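SAR-endolysin (Enterobacteria phage P1, PDB 1XJU) hydrolyses the glycosidic linkages of host peptidoglycan once released from the inner membrane, so that the bacterium lyses and frees phage particles. Local coordinates at residues N56-F68 / F78-C90. Residues are numbered along the deposited sequence; the frame is centred on the assembly and turned at random.
Sequences NILIAERCINQHF and FSAMTSAAFNMGC
C63 and C90 join the two segments covalently: their SG atoms are 2.0 Å apart, with the disulfide torsion at 84°. C63 SG also rests near the methyl of A85, and the edge of the F68 ring faces C90 SG. Next to the bridge, I64 is a knob in the hole formed by F78, M81, T82 and A85; its CD1 lies 3.5 Å from the backbone M81 O. T82 returns the fit, sitting among I57, A60, E61 and I64, with its CG2 3.6 Å from E61 CG. A60 offers only a methyl, its CB 3.5 Å from T82 O with the CB atoms of A85 and F86 beside it, consistent with the close approach of the axes, 8.1 Å at 118°.

Aromatic rings flank this centre. F78, with CG anti to the backbone N (chi1 177°), reaches across so that E61 CD meets its edge, the carboxylate standing nearly perpendicular to the ring, and N65 OD1 approaches F78 CE1 at 3.4 Å. T82 OG1 lies over one face of the same ring and donates to F78 O (2.9 Å), which also accepts T82 N from the opposite side of the carbonyl plane. F86 CE2 packs on N56 CB and I57 CG1.

Further out, T2 and the amino terminus of R1 hold the E61 carboxylate, and R1 forms a cation-pi contact with F78. The F86 side chain is about 6 Å from that of C23, the active-site cysteine held here in a disulfide with C16. I10 of helix 4-10 packs on I57 and F86, helix 90-94 touches F68 and A85, and helix 137-151 lies against A80 and A84, so the interface is buried near the centre of the chain.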
ATOM      1  N   ASN A  56      -4.230  12.091  -0.327  1.00 11.21           N
ATOM      2  CA  ASN A  56      -3.370  10.928  -0.226  1.00  9.95           C
ATOM      3  C   ASN A  56      -3.915   9.745  -1.009  1.00  8.98           C
ATOM      4  O   ASN A  56      -3.129   8.972  -1.572  1.00  9.57           O
ATOM      5  CB  ASN A  56      -3.071  10.586   1.233  1.00 10.48           C
ATOM      6  CG  ASN A  56      -2.015  11.494   1.836  1.00 11.64           C
ATOM      7  OD1 ASN A  56      -1.031  11.836   1.184  1.00 14.11           O
ATOM      8  ND2 ASN A  56      -2.171  11.826   3.122  1.00 12.71           N
ATOM      9  N   ILE A  57      -5.214   9.607  -1.099  1.00  9.29           N
ATOM     10  CA  ILE A  57      -5.805   8.600  -2.007  1.00  9.38           C
ATOM     11  C   ILE A  57      -5.426   8.914  -3.450  1.00 10.74           C
ATOM     12  O   ILE A  57      -5.013   8.005  -4.184  1.00 10.68           O
ATOM     13  CB  ILE A  57      -7.294   8.477  -1.825  1.00 10.27           C
ATOM     14  CG1 ILE A  57      -7.612   7.953  -0.420  1.00 10.63           C
ATOM     15  CG2 ILE A  57      -7.898   7.509  -2.875  1.00 11.00           C
ATOM     16  CD1 ILE A  57      -9.077   7.899  -0.076  1.00 11.26           C
ATOM     17  N   LEU A  58      -5.471  10.187  -3.855  1.00 11.21           N
ATOM     18  CA  LEU A  58      -5.061  10.578  -5.191  1.00 11.41           C
ATOM     19  C   LEU A  58      -3.646  10.271  -5.469  1.00 10.48           C
ATOM     20  O   LEU A  58      -3.345   9.779  -6.578  1.00 10.35           O
ATOM     21  CB  LEU A  58      -5.329  12.095  -5.420  1.00 13.39           C
ATOM     22  CG  LEU A  58      -5.114  12.624  -6.852  1.00 15.36           C
ATOM     23  CD1 LEU A  58      -6.040  11.906  -7.809  1.00 20.65           C
ATOM     24  CD2 LEU A  58      -5.383  14.108  -6.921  1.00 16.51           C
ATOM     25  N   ILE A  59      -2.759  10.528  -4.539  1.00 11.24           N
ATOM     26  CA  ILE A  59      -1.383  10.245  -4.676  1.00 10.17           C
ATOM     27  C   ILE A  59      -1.132   8.749  -4.811  1.00  9.16           C
ATOM     28  O   ILE A  59      -0.307   8.311  -5.626  1.00  9.33           O
ATOM     29  CB  ILE A  59      -0.544  10.842  -3.497  1.00 11.64           C
ATOM     30  CG1 ILE A  59      -0.498  12.358  -3.585  1.00 12.48           C
ATOM     31  CG2 ILE A  59       0.857  10.344  -3.528  1.00 12.67           C
ATOM     32  CD1 ILE A  59      -0.003  13.016  -2.331  1.00 13.20           C
ATOM     33  N   ALA A  60      -1.868   7.948  -4.070  1.00  8.44           N
ATOM     34  CA  ALA A  60      -1.796   6.499  -4.195  1.00  8.07           C
ATOM     35  C   ALA A  60      -2.226   6.030  -5.563  1.00  7.99           C
ATOM     36  O   ALA A  60      -1.561   5.189  -6.183  1.00  8.69           O
ATOM     37  CB  ALA A  60      -2.607   5.858  -3.078  1.00  8.39           C
ATOM     38  N   GLU A  61      -3.330   6.536  -6.074  1.00  8.50           N
ATOM     39  CA  GLU A  61      -3.799   6.190  -7.409  1.00  9.05           C
ATOM     40  C   GLU A  61      -2.766   6.580  -8.422  1.00  8.96           C
ATOM     41  O   GLU A  61      -2.516   5.823  -9.376  1.00  9.30           O
ATOM     42  CB  GLU A  61      -5.155   6.868  -7.709  1.00  9.18           C
ATOM     43  CG  GLU A  61      -6.273   6.311  -6.905  1.00 10.02           C
ATOM     44  CD  GLU A  61      -7.678   6.560  -7.422  1.00 12.14           C
ATOM     45  OE1 GLU A  61      -8.616   6.256  -6.668  1.00 14.16           O
ATOM     46  OE2 GLU A  61      -7.856   6.943  -8.596  1.00 13.44           O
ATOM     47  N   ARG A  62      -2.154   7.759  -8.263  1.00  9.33           N
ATOM     48  CA  ARG A  62      -1.118   8.203  -9.189  1.00 10.05           C
ATOM     49  C   ARG A  62       0.099   7.296  -9.150  1.00  9.47           C
ATOM     50  O   ARG A  62       0.676   6.991 -10.218  1.00  9.91           O
ATOM     51  CB  ARG A  62      -0.702   9.644  -8.905  1.00 11.36           C
ATOM     52  CG  ARG A  62       0.292  10.142  -9.890  1.00 13.19           C
ATOM     53  CD  ARG A  62       0.466  11.656  -9.872  1.00 15.25           C
ATOM     54  NE  ARG A  62       1.248  12.036 -11.072  1.00 18.51           N
ATOM     55  CZ  ARG A  62       2.539  11.887 -11.203  1.00 20.97           C
ATOM     56  NH1 ARG A  62       3.110  12.190 -12.362  1.00 19.78           N
ATOM     57  NH2 ARG A  62       3.291  11.464 -10.197  1.00 22.69           N
ATOM     58  N   CYS A  63       0.478   6.833  -7.977  1.00  9.32           N
ATOM     59  CA  CYS A  63       1.539   5.856  -7.860  1.00  9.19           C
ATOM     60  C   CYS A  63       1.243   4.628  -8.731  1.00  8.19           C
ATOM     61  O   CYS A  63       2.092   4.152  -9.510  1.00  8.86           O
ATOM     62  CB  CYS A  63       1.629   5.427  -6.402  1.00  9.42           C
ATOM     63  SG  CYS A  63       2.705   3.962  -6.138  1.00  9.76           S
ATOM     64  N   ILE A  64       0.045   4.072  -8.576  1.00  7.96           N
ATOM     65  CA  ILE A  64      -0.318   2.883  -9.341  1.00  7.90           C
ATOM     66  C   ILE A  64      -0.361   3.168 -10.842  1.00  8.29           C
ATOM     67  O   ILE A  64       0.101   2.343 -11.649  1.00  8.33           O
ATOM     68  CB  ILE A  64      -1.612   2.277  -8.751  1.00  7.66           C
ATOM     69  CG1 ILE A  64      -1.463   1.958  -7.250  1.00  7.63           C
ATOM     70  CG2 ILE A  64      -2.081   1.070  -9.517  1.00  7.95           C
ATOM     71  CD1 ILE A  64      -0.208   1.153  -6.898  1.00  8.08           C
ATOM     72  N   ASN A  65      -0.925   4.281 -11.221  1.00  8.85           N
ATOM     73  CA  ASN A  65      -0.955   4.632 -12.631  1.00  9.39           C
ATOM     74  C   ASN A  65       0.431   4.829 -13.201  1.00  9.03           C
ATOM     75  O   ASN A  65       0.739   4.342 -14.323  1.00 10.10           O
ATOM     76  CB  ASN A  65      -1.839   5.884 -12.846  1.00  9.87           C
ATOM     77  CG  ASN A  65      -3.292   5.574 -12.741  1.00 10.21           C
ATOM     78  OD1 ASN A  65      -3.733   4.442 -13.000  1.00 10.74           O
ATOM     79  ND2 ASN A  65      -4.083   6.558 -12.325  1.00 11.68           N
ATOM     80  N   GLN A  66       1.271   5.579 -12.496  1.00  9.48           N
ATOM     81  CA  GLN A  66       2.572   5.930 -13.059  1.00  9.69           C
ATOM     82  C   GLN A  66       3.565   4.824 -13.060  1.00  9.71           C
ATOM     83  O   GLN A  66       4.376   4.703 -14.014  1.00 11.94           O
ATOM     84  CB  GLN A  66       3.163   7.105 -12.306  1.00 10.94           C
ATOM     85  CG  GLN A  66       2.491   8.410 -12.539  1.00 12.83           C
ATOM     86  CD  GLN A  66       2.545   8.794 -13.999  1.00 16.81           C
ATOM     87  OE1 GLN A  66       3.603   8.702 -14.639  1.00 19.68           O
ATOM     88  NE2 GLN A  66       1.409   9.172 -14.547  1.00 20.30           N
ATOM     89  N   HIS A  67       3.501   3.954 -12.059  1.00  9.15           N
ATOM     90  CA  HIS A  67       4.559   3.010 -11.818  1.00  9.47           C
ATOM     91  C   HIS A  67       4.170   1.535 -11.844  1.00  8.60           C
ATOM     92  O   HIS A  67       5.037   0.687 -11.729  1.00  9.80           O
ATOM     93  CB  HIS A  67       5.315   3.356 -10.541  1.00  9.75           C
ATOM     94  CG  HIS A  67       5.859   4.724 -10.567  1.00 10.67           C
ATOM     95  ND1 HIS A  67       6.762   5.154 -11.518  1.00 10.93           N
ATOM     96  CD2 HIS A  67       5.615   5.785  -9.761  1.00 10.73           C
ATOM     97  CE1 HIS A  67       7.030   6.426 -11.306  1.00 12.62           C
ATOM     98  NE2 HIS A  67       6.337   6.832 -10.259  1.00 12.01           N
ATOM     99  N   PHE A  68       2.862   1.245 -11.937  1.00  8.47           N
ATOM    100  CA  PHE A  68       2.340  -0.105 -11.890  1.00  8.55           C
ATOM    101  C   PHE A  68       1.359  -0.400 -13.016  1.00  8.26           C
ATOM    102  O   PHE A  68       0.615  -1.370 -12.950  1.00  8.53           O
ATOM    103  CB  PHE A  68       1.723  -0.410 -10.504  1.00  8.48           C
ATOM    104  CG  PHE A  68       2.728  -0.391  -9.394  1.00  8.17           C
ATOM    105  CD1 PHE A  68       3.286  -1.528  -8.942  1.00  8.86           C
ATOM    106  CD2 PHE A  68       3.119   0.786  -8.827  1.00  8.83           C
ATOM    107  CE1 PHE A  68       4.216  -1.520  -7.941  1.00  9.28           C
ATOM    108  CE2 PHE A  68       4.085   0.822  -7.829  1.00  9.79           C
ATOM    109  CZ  PHE A  68       4.652  -0.330  -7.376  1.00  9.75           C
ATOM    110  N   PHE A  78      -6.732  -2.568  -9.417  1.00  7.56           N
ATOM    111  CA  PHE A  78      -6.347  -1.182  -9.260  1.00  7.66           C
ATOM    112  C   PHE A  78      -6.664  -0.697  -7.862  1.00  7.11           C
ATOM    113  O   PHE A  78      -5.850   0.040  -7.247  1.00  7.97           O
ATOM    114  CB  PHE A  78      -7.078  -0.305 -10.270  1.00  8.47           C
ATOM    115  CG  PHE A  78      -6.771   1.152 -10.111  1.00  8.67           C
ATOM    116  CD1 PHE A  78      -5.620   1.685 -10.643  1.00  9.99           C
ATOM    117  CD2 PHE A  78      -7.577   1.949  -9.309  1.00  9.72           C
ATOM    118  CE1 PHE A  78      -5.306   3.007 -10.407  1.00  9.80           C
ATOM    119  CE2 PHE A  78      -7.215   3.242  -9.061  1.00 10.10           C
ATOM    120  CZ  PHE A  78      -6.113   3.755  -9.618  1.00 10.95           C
ATOM    121  N   SER A  79      -7.821  -1.026  -7.389  1.00  7.83           N
ATOM    122  CA  SER A  79      -8.309  -0.544  -6.087  1.00  8.26           C
ATOM    123  C   SER A  79      -7.549  -1.190  -4.954  1.00  7.94           C
ATOM    124  O   SER A  79      -7.171  -0.499  -3.984  1.00  7.92           O
ATOM    125  CB  SER A  79      -9.793  -0.854  -5.986  1.00  9.04           C
ATOM    126  OG  SER A  79     -10.532  -0.133  -6.961  1.00  9.72           O
ATOM    127  N   ALA A  80      -7.232  -2.488  -5.065  1.00  7.73           N
ATOM    128  CA  ALA A  80      -6.387  -3.145  -4.079  1.00  7.81           C
ATOM    129  C   ALA A  80      -5.008  -2.547  -4.044  1.00  6.81           C
ATOM    130  O   ALA A  80      -4.436  -2.314  -2.954  1.00  7.56           O
ATOM    131  CB  ALA A  80      -6.339  -4.620  -4.365  1.00  8.33           C
ATOM    132  N   MET A  81      -4.434  -2.285  -5.213  1.00  7.28           N
ATOM    133  CA  MET A  81      -3.090  -1.729  -5.277  1.00  6.96           C
ATOM    134  C   MET A  81      -3.052  -0.302  -4.737  1.00  7.32           C
ATOM    135  O   MET A  81      -2.092   0.114  -4.079  1.00  7.45           O
ATOM    136  CB  MET A  81      -2.574  -1.775  -6.726  1.00  6.98           C
ATOM    137  CG  MET A  81      -2.262  -3.203  -7.184  1.00  7.33           C
ATOM    138  SD  MET A  81      -0.892  -3.987  -6.278  1.00  8.14           S
ATOM    139  CE  MET A  81       0.513  -2.990  -6.855  1.00  9.47           C
ATOM    140  N   THR A  82      -4.097   0.468  -4.982  1.00  7.20           N
ATOM    141  CA  THR A  82      -4.202   1.813  -4.453  1.00  7.59           C
ATOM    142  C   THR A  82      -4.235   1.759  -2.936  1.00  6.88           C
ATOM    143  O   THR A  82      -3.569   2.541  -2.263  1.00  7.49           O
ATOM    144  CB  THR A  82      -5.449   2.535  -4.984  1.00  7.27           C
ATOM    145  OG1 THR A  82      -5.280   2.798  -6.397  1.00  8.41           O
ATOM    146  CG2 THR A  82      -5.660   3.885  -4.290  1.00  8.09           C
ATOM    147  N   SER A  83      -5.027   0.869  -2.373  1.00  7.32           N
ATOM    148  CA  SER A  83      -5.064   0.665  -0.922  1.00  7.46           C
ATOM    149  C   SER A  83      -3.669   0.385  -0.395  1.00  7.25           C
ATOM    150  O   SER A  83      -3.254   0.997   0.606  1.00  7.86           O
ATOM    151  CB  SER A  83      -6.013  -0.489  -0.616  1.00  7.81           C
ATOM    152  OG  SER A  83      -5.949  -0.865   0.762  1.00  8.35           O
ATOM    153  N   ALA A  84      -2.912  -0.520  -1.019  1.00  7.13           N
ATOM    154  CA  ALA A  84      -1.577  -0.841  -0.564  1.00  7.37           C
ATOM    155  C   ALA A  84      -0.674   0.379  -0.654  1.00  7.04           C
ATOM    156  O   ALA A  84       0.119   0.640   0.280  1.00  7.72           O
ATOM    157  CB  ALA A  84      -1.016  -1.999  -1.380  1.00  7.59           C
ATOM    158  N   ALA A  85      -0.753   1.129  -1.732  1.00  6.80           N
ATOM    159  CA  ALA A  85       0.077   2.312  -1.908  1.00  6.93           C
ATOM    160  C   ALA A  85      -0.292   3.383  -0.866  1.00  7.47           C
ATOM    161  O   ALA A  85       0.580   4.089  -0.373  1.00  7.98           O
ATOM    162  CB  ALA A  85      -0.040   2.847  -3.306  1.00  8.02           C
ATOM    163  N   PHE A  86      -1.558   3.526  -0.547  1.00  7.37           N
ATOM    164  CA  PHE A  86      -2.002   4.480   0.467  1.00  7.71           C
ATOM    165  C   PHE A  86      -1.369   4.126   1.800  1.00  7.29           C
ATOM    166  O   PHE A  86      -0.894   4.991   2.545  1.00  7.82           O
ATOM    167  CB  PHE A  86      -3.515   4.463   0.561  1.00  8.11           C
ATOM    168  CG  PHE A  86      -4.078   5.363   1.612  1.00  8.06           C
ATOM    169  CD1 PHE A  86      -4.319   4.910   2.876  1.00  7.95           C
ATOM    170  CD2 PHE A  86      -4.393   6.692   1.304  1.00  8.85           C
ATOM    171  CE1 PHE A  86      -4.845   5.736   3.858  1.00  8.34           C
ATOM    172  CE2 PHE A  86      -4.961   7.520   2.275  1.00  9.42           C
ATOM    173  CZ  PHE A  86      -5.173   7.019   3.564  1.00  8.57           C
ATOM    174  N   ASN A  87      -1.387   2.848   2.143  1.00  7.21           N
ATOM    175  CA  ASN A  87      -0.969   2.383   3.466  1.00  8.10           C
ATOM    176  C   ASN A  87       0.539   2.319   3.584  1.00  8.06           C
ATOM    177  O   ASN A  87       1.070   2.589   4.667  1.00  9.92           O
ATOM    178  CB  ASN A  87      -1.610   1.001   3.668  1.00  8.51           C
ATOM    179  CG  ASN A  87      -1.665   0.480   5.054  1.00 11.14           C
ATOM    180  OD1 ASN A  87      -1.645  -0.779   5.199  1.00 10.19           O
ATOM    181  ND2 ASN A  87      -1.940   1.361   6.077  1.00 12.63           N
ATOM    182  N   MET A  88       1.241   1.945   2.501  1.00  8.34           N
ATOM    183  CA  MET A  88       2.669   1.630   2.545  1.00  9.10           C
ATOM    184  C   MET A  88       3.551   2.632   1.833  1.00  9.63           C
ATOM    185  O   MET A  88       4.750   2.685   2.136  1.00 10.53           O
ATOM    186  CB  MET A  88       2.922   0.255   1.933  1.00 10.09           C
ATOM    187  CG  MET A  88       2.112  -0.862   2.597  1.00 10.52           C
ATOM    188  SD  MET A  88       2.300  -0.963   4.388  1.00 11.32           S
ATOM    189  CE  MET A  88       3.863  -1.873   4.447  1.00 13.17           C
ATOM    190  N   GLY A  89       3.004   3.445   0.954  1.00  8.93           N
ATOM    191  CA  GLY A  89       3.775   4.392   0.172  1.00  9.95           C
ATOM    192  C   GLY A  89       4.271   3.789  -1.115  1.00  9.09           C
ATOM    193  O   GLY A  89       4.538   2.573  -1.228  1.00 10.27           O
ATOM    194  N   CYS A  90       4.419   4.652  -2.102  1.00  9.62           N
ATOM    195  CA  CYS A  90       4.820   4.194  -3.450  1.00 10.01           C
ATOM    196  C   CYS A  90       6.220   3.603  -3.467  1.00 10.59           C
ATOM    197  O   CYS A  90       6.446   2.520  -4.041  1.00 10.75           O
ATOM    198  CB  CYS A  90       4.718   5.325  -4.450  1.00 10.47           C
ATOM    199  SG  CYS A  90       4.572   4.777  -6.168  1.00 11.37           S
TER